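Local coordinates for protein AxyAgu115A (Amphibacillus xylanus NBRC 15112, PDB 6NPS) that probably acts as a family GH115 alpha-glucuronidase, a glycoside hydrolase thought to remove glucuronic acid side groups from arabinoglucuronoxylan, at residues Asp77-Asn80 and Leu84-Leu87; Leu87-Gly92 and Lys160-Glu165; Asn511-Ile516 and Val576-Leu581; Ala517-Pro522 and Tyr823-Ser828. The protein carries 3 engineered substitutions. All coordinates share one frame; numbering follows the deposited sequence.

Interaction 1: Asp77-Asn80 and Leu84-Leu87; sequences DELN and LIDL
Asn80 OD1 takes the backbone N-H of Leu87 at 2.9 Å in a nearly straight bond (172° at the hydrogen), the nitrogen standing above the carbonyl plane of the amide. The side chain reaches this donor because its CG lies anti to the backbone N (chi1 -170°), which carries the amide to the returning chain. A second bond joins backbone to backbone, Leu84 N to Leu79 O at 3.0 Å, a link from residue i+5 back to residue i that draws the chain round as it leaves helix 74-81. Water 1 sits 2.7 Å from Ile85 O and, more distantly, 3.2 Å from Asn80 O, bridging the two carbonyls. Beneath the polar layer, Ile85 CD1 lies 3.8 Å from Leu79 CB, and both side chains continue onto strand 97-106. Leu87 crosses Asn80 aslant, its CD1 3.8 Å from Asn80 CB, so the amide-bearing arm also rests on hydrocarbon. Branched aliphatic residues suit this inner side, and a short amide suits the outer side. The chemistry implies a turn closed by two main-chain N-H groups, one taken by a main-chain carbonyl and one by a side-chain amide, while Leu79, Ile85 and Leu87 seat it on the sheet.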
# COMPACT_ATOMS: atom_id res chain seq x y z
N ASP A 77 -19.21 -13.44 73.06
CA ASP A 77 -19.55 -12.65 74.24
C ASP A 77 -18.96 -13.26 75.50
O ASP A 77 -18.48 -12.53 76.38
CB ASP A 77 -21.06 -12.52 74.35
CG ASP A 77 -21.63 -11.56 73.32
OD1 ASP A 77 -21.04 -10.47 73.14
OD2 ASP A 77 -22.67 -11.88 72.69
N GLU A 78 -18.99 -14.59 75.63
CA GLU A 78 -18.40 -15.22 76.81
C GLU A 78 -16.90 -14.95 76.89
O GLU A 78 -16.38 -14.62 77.96
CB GLU A 78 -18.63 -16.73 76.80
CG GLU A 78 -20.03 -17.19 77.08
CD GLU A 78 -20.20 -18.68 76.79
OE1 GLU A 78 -21.20 -19.05 76.14
OE2 GLU A 78 -19.32 -19.47 77.20
N LEU A 79 -16.19 -15.14 75.77
CA LEU A 79 -14.76 -14.86 75.74
C LEU A 79 -14.48 -13.42 76.14
O LEU A 79 -13.58 -13.16 76.96
CB LEU A 79 -14.21 -15.15 74.35
CG LEU A 79 -14.31 -16.60 73.86
CD1 LEU A 79 -13.49 -16.76 72.59
CD2 LEU A 79 -13.86 -17.65 74.90
N ASN A 80 -15.25 -12.48 75.60
CA ASN A 80 -15.12 -11.07 75.95
C ASN A 80 -15.37 -10.86 77.44
O ASN A 80 -14.60 -10.17 78.11
CB ASN A 80 -16.11 -10.25 75.13
CG ASN A 80 -15.88 -8.78 75.25
OD1 ASN A 80 -14.81 -8.28 74.88
ND2 ASN A 80 -16.88 -8.06 75.76
N LEU A 84 -10.69 -12.70 77.67
CA LEU A 84 -9.69 -13.35 76.83
C LEU A 84 -9.53 -12.66 75.49
O LEU A 84 -8.46 -12.74 74.88
CB LEU A 84 -10.03 -14.83 76.63
CG LEU A 84 -10.48 -15.60 77.88
CD1 LEU A 84 -10.37 -17.08 77.59
CD2 LEU A 84 -9.64 -15.25 79.11
N ILE A 85 -10.58 -11.97 75.02
CA ILE A 85 -10.54 -11.10 73.87
C ILE A 85 -11.13 -9.76 74.30
O ILE A 85 -11.77 -9.64 75.35
CB ILE A 85 -11.31 -11.66 72.66
CG1 ILE A 85 -12.78 -11.91 73.02
CG2 ILE A 85 -10.65 -12.96 72.12
CD1 ILE A 85 -13.64 -12.41 71.83
N ASP A 86 -10.90 -8.73 73.48
CA ASP A 86 -11.37 -7.37 73.75
C ASP A 86 -12.17 -6.91 72.54
O ASP A 86 -11.63 -6.29 71.61
CB ASP A 86 -10.20 -6.44 74.07
CG ASP A 86 -10.64 -5.01 74.31
OD1 ASP A 86 -11.87 -4.75 74.33
OD2 ASP A 86 -9.77 -4.13 74.49
N LEU A 87 -13.47 -7.18 72.55
CA LEU A 87 -14.32 -6.86 71.42
C LEU A 87 -14.51 -5.36 71.22
O LEU A 87 -14.97 -4.96 70.15
CB LEU A 87 -15.68 -7.53 71.58
CG LEU A 87 -15.69 -9.05 71.40
CD1 LEU A 87 -17.14 -9.60 71.50
CD2 LEU A 87 -14.98 -9.46 70.09
O HOH W 1 -12.50 -7.95 77.31

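Interaction 2: Leu87-Gly92 and Lys160-Glu165; sequences LTEIAG and KYVSKE
Ile90 and Val162 form the close-fitting, apolar part of the contact: Ile90 CG2 lies 3.8 Å from Val162 CG1, the two branched side chains meeting at a slant. Val162 has CG1 anti to its backbone N (chi1 178°), which leaves its other methyl turned to Glu89, with Val162 CG2 3.3 Å from Glu89 OE2. Beta-branched residues suit this place, since their short, stiff arms pack between loop and strand, and both also rest on Leu98 of the neighbouring strand. The 3-10 turn holds Ile90 in position, for Leu87 O accepts from both Ile90 N (3.1 Å) and Ala91 N (3.0 Å).

The outer side is looser and polar. Lys160, exposed and stretched straight along its whole length, comes from the opposite direction to Glu89 and sets its NZ 3.0 Å from Glu89 OE1, a salt bridge on the syn side of the carboxylate, 25° out of its plane. The grip is lopsided, since Lys160 NZ stands 3.5 Å from Glu89 OE2. Long flexible charged chains fit such an exposed edge of the contact, where they can span the distance and still meet water.

Strand 160-162 is the edge of a mixed four-stranded sheet, paired with strand 97-106, and the arrangement is that of a connecting loop laid across the face of an edge strand, shortly before the chain enters the eight parallel strands of the TIM barrel at 170-174.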
# COMPACT_ATOMS: atom_id res chain seq x y z
N LEU A 87 -13.47 -7.18 72.55
CA LEU A 87 -14.32 -6.86 71.42
C LEU A 87 -14.51 -5.36 71.22
O LEU A 87 -14.97 -4.96 70.15
CB LEU A 87 -15.68 -7.53 71.58
CG LEU A 87 -15.69 -9.05 71.40
CD1 LEU A 87 -17.14 -9.60 71.50
CD2 LEU A 87 -14.98 -9.46 70.09
N THR A 88 -14.17 -4.52 72.20
CA THR A 88 -14.28 -3.09 71.92
C THR A 88 -13.29 -2.65 70.85
O THR A 88 -13.47 -1.58 70.25
CB THR A 88 -14.05 -2.26 73.17
OG1 THR A 88 -12.68 -2.38 73.56
CG2 THR A 88 -14.97 -2.74 74.31
N GLU A 89 -12.27 -3.45 70.57
CA GLU A 89 -11.34 -3.10 69.50
C GLU A 89 -11.99 -3.11 68.12
O GLU A 89 -11.47 -2.47 67.19
CB GLU A 89 -10.16 -4.06 69.51
CG GLU A 89 -8.95 -3.56 70.22
CD GLU A 89 -7.84 -4.58 70.22
OE1 GLU A 89 -7.95 -5.59 70.95
OE2 GLU A 89 -6.85 -4.38 69.48
N ILE A 90 -13.05 -3.87 67.92
CA ILE A 90 -13.64 -4.02 66.59
C ILE A 90 -15.11 -3.65 66.53
O ILE A 90 -15.63 -3.48 65.41
CB ILE A 90 -13.45 -5.45 66.03
CG1 ILE A 90 -14.36 -6.43 66.79
CG2 ILE A 90 -11.94 -5.87 66.05
CD1 ILE A 90 -14.29 -7.87 66.24
N ALA A 91 -15.79 -3.54 67.67
CA ALA A 91 -17.23 -3.29 67.70
C ALA A 91 -17.58 -2.01 66.96
O ALA A 91 -16.93 -0.97 67.14
CB ALA A 91 -17.73 -3.20 69.14
N GLY A 92 -18.63 -2.08 66.14
CA GLY A 92 -19.07 -0.92 65.39
C GLY A 92 -18.29 -0.60 64.13
O GLY A 92 -18.77 0.20 63.32
N LYS A 160 -1.94 -12.06 67.71
CA LYS A 160 -3.09 -11.16 67.72
C LYS A 160 -2.96 -10.19 66.56
O LYS A 160 -1.93 -9.52 66.42
CB LYS A 160 -3.22 -10.40 69.04
CG LYS A 160 -4.41 -9.39 69.07
CD LYS A 160 -4.20 -8.37 70.21
CE LYS A 160 -5.43 -7.55 70.50
NZ LYS A 160 -5.21 -6.58 71.63
N TYR A 161 -4.00 -10.11 65.73
CA TYR A 161 -4.03 -9.17 64.62
C TYR A 161 -5.44 -8.62 64.54
O TYR A 161 -6.40 -9.39 64.64
CB TYR A 161 -3.62 -9.87 63.30
CG TYR A 161 -3.80 -8.98 62.10
CD1 TYR A 161 -3.02 -7.84 61.93
CD2 TYR A 161 -4.79 -9.25 61.16
CE1 TYR A 161 -3.21 -7.00 60.84
CE2 TYR A 161 -4.98 -8.42 60.05
CZ TYR A 161 -4.20 -7.30 59.90
OH TYR A 161 -4.38 -6.49 58.80
N VAL A 162 -5.56 -7.28 64.41
CA VAL A 162 -6.83 -6.57 64.21
C VAL A 162 -6.75 -5.84 62.86
O VAL A 162 -5.92 -4.94 62.71
CB VAL A 162 -7.11 -5.58 65.35
CG1 VAL A 162 -8.41 -4.81 65.11
CG2 VAL A 162 -7.13 -6.27 66.74
N SER A 163 -7.57 -6.24 61.88
CA SER A 163 -7.50 -5.62 60.55
C SER A 163 -7.95 -4.15 60.63
O SER A 163 -8.48 -3.70 61.65
CB SER A 163 -8.35 -6.41 59.56
OG SER A 163 -9.74 -6.32 59.91
N LYS A 164 -7.81 -3.41 59.53
CA LYS A 164 -8.24 -2.01 59.51
C LYS A 164 -9.42 -1.83 58.54
O LYS A 164 -9.56 -2.61 57.60
CB LYS A 164 -7.09 -1.10 59.10
CG LYS A 164 -5.87 -1.18 60.01
CD LYS A 164 -4.70 -0.40 59.45
CE LYS A 164 -3.63 -0.18 60.50
NZ LYS A 164 -3.67 1.21 61.05
N GLU A 165 -10.28 -0.83 58.76
CA GLU A 165 -11.41 -0.66 57.85
C GLU A 165 -10.87 -0.49 56.43
O GLU A 165 -9.81 0.11 56.23
CB GLU A 165 -12.25 0.56 58.25
CG GLU A 165 -13.22 0.28 59.38
CD GLU A 165 -14.05 1.50 59.82
OE1 GLU A 165 -13.54 2.64 59.79
OE2 GLU A 165 -15.23 1.31 60.18

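Interaction 3: Asn511-Ile516 and Val576-Leu581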
# COMPACT_ATOMS: atom_id res chain seq x y z
N ASN A 511 5.52 -9.12 33.96
CA ASN A 511 5.90 -7.74 33.74
C ASN A 511 6.18 -7.50 32.27
O ASN A 511 5.79 -6.46 31.71
CB ASN A 511 7.13 -7.40 34.58
CG ASN A 511 7.28 -5.93 34.80
OD1 ASN A 511 6.55 -5.34 35.60
ND2 ASN A 511 8.21 -5.31 34.08
N GLY A 512 6.86 -8.45 31.63
CA GLY A 512 7.14 -8.43 30.21
C GLY A 512 5.93 -8.37 29.30
O GLY A 512 5.81 -7.43 28.50
N TYR A 513 5.02 -9.36 29.37
CA TYR A 513 3.93 -9.35 28.41
C TYR A 513 2.99 -8.16 28.65
O TYR A 513 2.47 -7.58 27.68
CB TYR A 513 3.17 -10.70 28.42
CG TYR A 513 1.93 -10.79 29.31
CD1 TYR A 513 0.72 -10.23 28.92
CD2 TYR A 513 1.97 -11.51 30.52
CE1 TYR A 513 -0.43 -10.33 29.73
CE2 TYR A 513 0.80 -11.61 31.35
CZ TYR A 513 -0.38 -11.01 30.94
OH TYR A 513 -1.52 -11.11 31.75
N THR A 514 2.79 -7.75 29.91
CA THR A 514 1.81 -6.68 30.13
C THR A 514 2.33 -5.33 29.66
O THR A 514 1.54 -4.50 29.18
CB THR A 514 1.37 -6.60 31.62
OG1 THR A 514 2.50 -6.46 32.52
CG2 THR A 514 0.52 -7.81 32.03
N LYS A 515 3.65 -5.09 29.77
CA LYS A 515 4.21 -3.86 29.20
C LYS A 515 4.01 -3.80 27.69
O LYS A 515 3.56 -2.79 27.14
CB LYS A 515 5.72 -3.72 29.53
CG LYS A 515 6.12 -2.26 29.20
CD LYS A 515 7.49 -1.88 29.53
CE LYS A 515 7.79 -0.45 29.01
NZ LYS A 515 7.50 0.66 29.93
N ILE A 516 4.33 -4.89 26.99
CA ILE A 516 4.18 -4.93 25.53
C ILE A 516 2.70 -4.87 25.11
O ILE A 516 2.33 -4.09 24.22
CB ILE A 516 4.90 -6.18 24.98
CG1 ILE A 516 6.41 -6.03 25.20
CG2 ILE A 516 4.53 -6.38 23.48
CD1 ILE A 516 7.07 -7.37 25.35
N VAL A 576 2.00 -16.10 26.13
CA VAL A 576 2.22 -16.61 24.79
C VAL A 576 1.14 -16.09 23.86
O VAL A 576 1.41 -15.72 22.72
CB VAL A 576 2.28 -18.15 24.79
CG1 VAL A 576 2.34 -18.68 23.35
CG2 VAL A 576 3.49 -18.65 25.62
N GLY A 577 -0.10 -16.00 24.36
CA GLY A 577 -1.16 -15.50 23.52
C GLY A 577 -0.88 -14.10 23.05
O GLY A 577 -0.98 -13.80 21.86
N ASN A 578 -0.56 -13.20 23.98
CA ASN A 578 -0.25 -11.82 23.62
C ASN A 578 1.00 -11.73 22.76
O ASN A 578 1.04 -11.02 21.74
CB ASN A 578 -0.03 -11.00 24.89
CG ASN A 578 -1.28 -10.27 25.35
OD1 ASN A 578 -1.89 -9.51 24.59
ND2 ASN A 578 -1.68 -10.52 26.61
N LEU A 579 2.06 -12.40 23.18
CA LEU A 579 3.34 -12.14 22.53
C LEU A 579 3.47 -12.87 21.20
O LEU A 579 4.15 -12.36 20.30
CB LEU A 579 4.49 -12.52 23.46
CG LEU A 579 4.54 -11.63 24.71
CD1 LEU A 579 5.86 -11.87 25.38
CD2 LEU A 579 4.40 -10.16 24.38
N ASN A 580 2.87 -14.05 21.06
CA ASN A 580 2.82 -14.67 19.74
C ASN A 580 2.09 -13.78 18.74
O ASN A 580 2.49 -13.65 17.57
CB ASN A 580 2.17 -16.04 19.83
CG ASN A 580 2.04 -16.72 18.46
OD1 ASN A 580 3.03 -17.18 17.92
ND2 ASN A 580 0.84 -16.78 17.92
N LEU A 581 1.01 -13.13 19.19
CA LEU A 581 0.27 -12.25 18.29
C LEU A 581 1.10 -11.02 17.90
O LEU A 581 1.07 -10.59 16.74
CB LEU A 581 -1.01 -11.79 18.98
CG LEU A 581 -1.89 -10.88 18.11
CD1 LEU A 581 -3.32 -11.17 18.54
CD2 LEU A 581 -1.59 -9.40 18.39
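The Tyr513 ring and the Asn578 amide lie nearly parallel, their planes 20° apart, with the amide meeting the ring obliquely beside CD1 and CE1: Asn578 ND2 is 3.3 Å from Tyr513 CD1 and 3.4 Å from Tyr513 CE1. Over one face of the ring rests the methyl of its own helix neighbour, Thr514 CG2, 3.5 Å above the plane and displaced toward the rim. The polar ends have partners outside this pair. Tyr513 OH bonds to Asn424 ND2, while Asn578 ND2 is held by Asn424 O and Pro574 O, which fixes the amide's rotation. Tyr513 has chi1 94°, away from the usual staggered values, and its ring points across toward Asn578. Here helices 500-519 and 564-596 pack within a helical bundle, their local axes crossing at 51° and approaching to 9.5 Å. Leu579 supplies the apolar contact at the crossing. Its CG lies 4.1 Å from Tyr513 CB, and its CD2 meets Ile516 at CG2 (3.9 Å) and at CD1, the two side chains crossing at about a right angle. Leucine and isoleucine suit this buried interior, and helix 537-558 extends the same packing, with Leu541 on Ile516 and Leu548 on Leu579.

Interaction 4: Ala517-Pro522 and Tyr823-Ser828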
# COMPACT_ATOMS: atom_id res chain seq x y z
N ALA A 517 1.83 -5.64 25.76
CA ALA A 517 0.41 -5.58 25.41
C ALA A 517 -0.17 -4.20 25.63
O ALA A 517 -1.02 -3.75 24.84
CB ALA A 517 -0.42 -6.60 26.21
N HIS A 518 0.24 -3.53 26.67
CA HIS A 518 -0.28 -2.24 26.93
C HIS A 518 0.18 -1.22 25.94
O HIS A 518 -0.43 -0.26 25.79
CB HIS A 518 -0.18 -1.88 28.40
CG HIS A 518 0.77 -0.81 28.71
ND1 HIS A 518 2.11 -0.92 28.46
CD2 HIS A 518 0.59 0.41 29.27
CE1 HIS A 518 2.71 0.18 28.84
NE2 HIS A 518 1.81 1.00 29.33
N ASN A 519 1.28 -1.45 25.29
CA ASN A 519 1.78 -0.51 24.28
C ASN A 519 0.95 -0.55 23.00
O ASN A 519 0.87 0.46 22.28
CB ASN A 519 3.25 -0.81 23.96
CG ASN A 519 4.18 -0.23 25.00
OD1 ASN A 519 3.72 0.53 25.86
ND2 ASN A 519 5.49 -0.55 24.92
N ARG A 520 0.36 -1.71 22.67
CA ARG A 520 -0.59 -1.79 21.54
C ARG A 520 -1.46 -3.00 21.83
O ARG A 520 -0.97 -4.13 21.72
CB ARG A 520 0.15 -1.97 20.22
CG ARG A 520 -0.74 -1.93 18.98
CD ARG A 520 -1.32 -0.51 18.88
NE ARG A 520 -1.93 -0.28 17.62
CZ ARG A 520 -1.97 0.88 16.99
NH1 ARG A 520 -1.40 1.96 17.49
NH2 ARG A 520 -2.59 0.92 15.82
N ARG A 521 -2.74 -2.78 22.20
CA ARG A 521 -3.56 -3.88 22.65
C ARG A 521 -3.81 -4.86 21.49
O ARG A 521 -3.73 -4.48 20.31
CB ARG A 521 -4.86 -3.33 23.22
CG ARG A 521 -4.65 -2.48 24.49
CD ARG A 521 -6.01 -2.27 25.15
NE ARG A 521 -6.10 -1.13 26.06
CZ ARG A 521 -5.97 -1.20 27.38
NH1 ARG A 521 -5.70 -2.38 27.97
NH2 ARG A 521 -6.12 -0.11 28.13
N PRO A 522 -4.06 -6.13 21.79
CA PRO A 522 -4.03 -7.19 20.75
C PRO A 522 -4.85 -6.94 19.50
O PRO A 522 -4.33 -7.08 18.39
CB PRO A 522 -4.57 -8.40 21.52
CG PRO A 522 -4.17 -8.18 22.91
CD PRO A 522 -4.10 -6.71 23.15
N TYR A 823 7.23 2.93 33.70
CA TYR A 823 5.98 3.50 33.24
C TYR A 823 6.06 3.80 31.74
O TYR A 823 7.14 4.03 31.19
CB TYR A 823 5.67 4.77 34.05
CG TYR A 823 4.27 5.28 33.89
CD1 TYR A 823 3.95 6.09 32.83
CD2 TYR A 823 3.26 4.96 34.81
CE1 TYR A 823 2.70 6.56 32.66
CE2 TYR A 823 1.97 5.44 34.64
CZ TYR A 823 1.70 6.25 33.56
OH TYR A 823 0.45 6.76 33.33
N GLY A 824 4.91 3.72 31.06
CA GLY A 824 4.83 4.21 29.69
C GLY A 824 5.33 3.24 28.63
O GLY A 824 5.48 2.03 28.84
N LYS A 825 5.60 3.81 27.45
CA LYS A 825 5.94 3.00 26.29
C LYS A 825 7.40 2.58 26.30
O LYS A 825 7.74 1.52 25.75
CB LYS A 825 5.63 3.75 25.00
CG LYS A 825 4.11 3.92 24.80
CD LYS A 825 3.80 4.63 23.49
CE LYS A 825 3.86 3.72 22.27
NZ LYS A 825 3.36 4.46 21.02
N THR A 826 8.26 3.39 26.91
CA THR A 826 9.69 3.10 26.88
C THR A 826 10.24 3.04 28.31
O THR A 826 9.71 2.30 29.15
CB THR A 826 10.43 4.10 25.96
OG1 THR A 826 10.25 5.45 26.41
CG2 THR A 826 9.88 4.01 24.49
N LEU A 827 11.28 3.81 28.63
CA LEU A 827 12.00 3.57 29.88
C LEU A 827 11.12 3.84 31.10
O LEU A 827 10.94 2.98 31.96
CB LEU A 827 13.28 4.42 29.91
CG LEU A 827 14.22 4.23 31.11
CD1 LEU A 827 14.70 2.76 31.27
CD2 LEU A 827 15.40 5.20 31.00
N SER A 828 10.55 5.02 31.19
CA SER A 828 9.85 5.41 32.41
C SER A 828 9.21 6.76 32.15
O SER A 828 9.18 7.24 31.00
CB SER A 828 10.81 5.46 33.62
OG SER A 828 11.76 6.52 33.46
O HOH W 2 2.23 2.92 31.82
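Asn519 meets the loop with both ends of its amide. Asn519 ND2 donates to Lys825 O at 3.2 Å, a bent bond (140° at the hydrogen) that nevertheless arrives in the carbonyl plane on a lone pair. Asn519 OD1 lies near the same residue's carbons, 3.3 Å from Lys825 CA and 3.6 Å from Lys825 CG. The amide crosses Lys825 at a slant; with CG anti to the carbonyl carbon (chi1 -80°), it is directed to the loop. Asparagine suits the spot, being short enough to stay near the helix end yet polar enough to claim a loop carbonyl.

His518 adopts a less common conformation (chi1 112°) that brings the ring to Gly824 edge-on: His518 CE1 lies 3.3 Å from Gly824 O, in the ring plane. His518 ND1 bonds to Lys515 O, which steadies the ring. On the loop side, His518 NE2 is 3.2 Å from water 2, which accepts from Gly824 N at 2.9 Å and also sits over the centre of the Tyr823 ring. Gly824 has a positive phi, a backbone shape glycine adopts easily. Lys825 is kinked at its third torsion, and its NZ ends on Asn912 O.

The contact thus joins the C-terminal end of helix 500-519 to the hairpin loop between strands 814-821 and 828-833. Lys825 N reaches Glu942 on strand 940-948, while Ala517 and Pro522 rest on Asn578 of helix 564-596.

How the interactions relate
Interactions 1 and 2 form one peripheral, partly buried patch, joined at Leu87. Interaction 1 folds a helix against the loop that follows it, interaction 2 lays that loop on strand 160-162, and both lie on the four-stranded sheet. Interaction 1 rests on hydrogen bonds of backbone and side-chain amide, interaction 2 on a salt bridge beside apolar packing. Interactions 3 and 4 are buried, far from that patch and nearer the middle of the chain. They share helix 500-519 and touch directly, with Lys515 NZ 2.7 Å from Gly824 O. Interaction 3 joins two helices mainly by apolar and ring-amide packing, whereas interaction 4, where helix meets a C-terminal-domain loop, relies on a hydrogen bond from a side-chain amide, an imidazole edge and water.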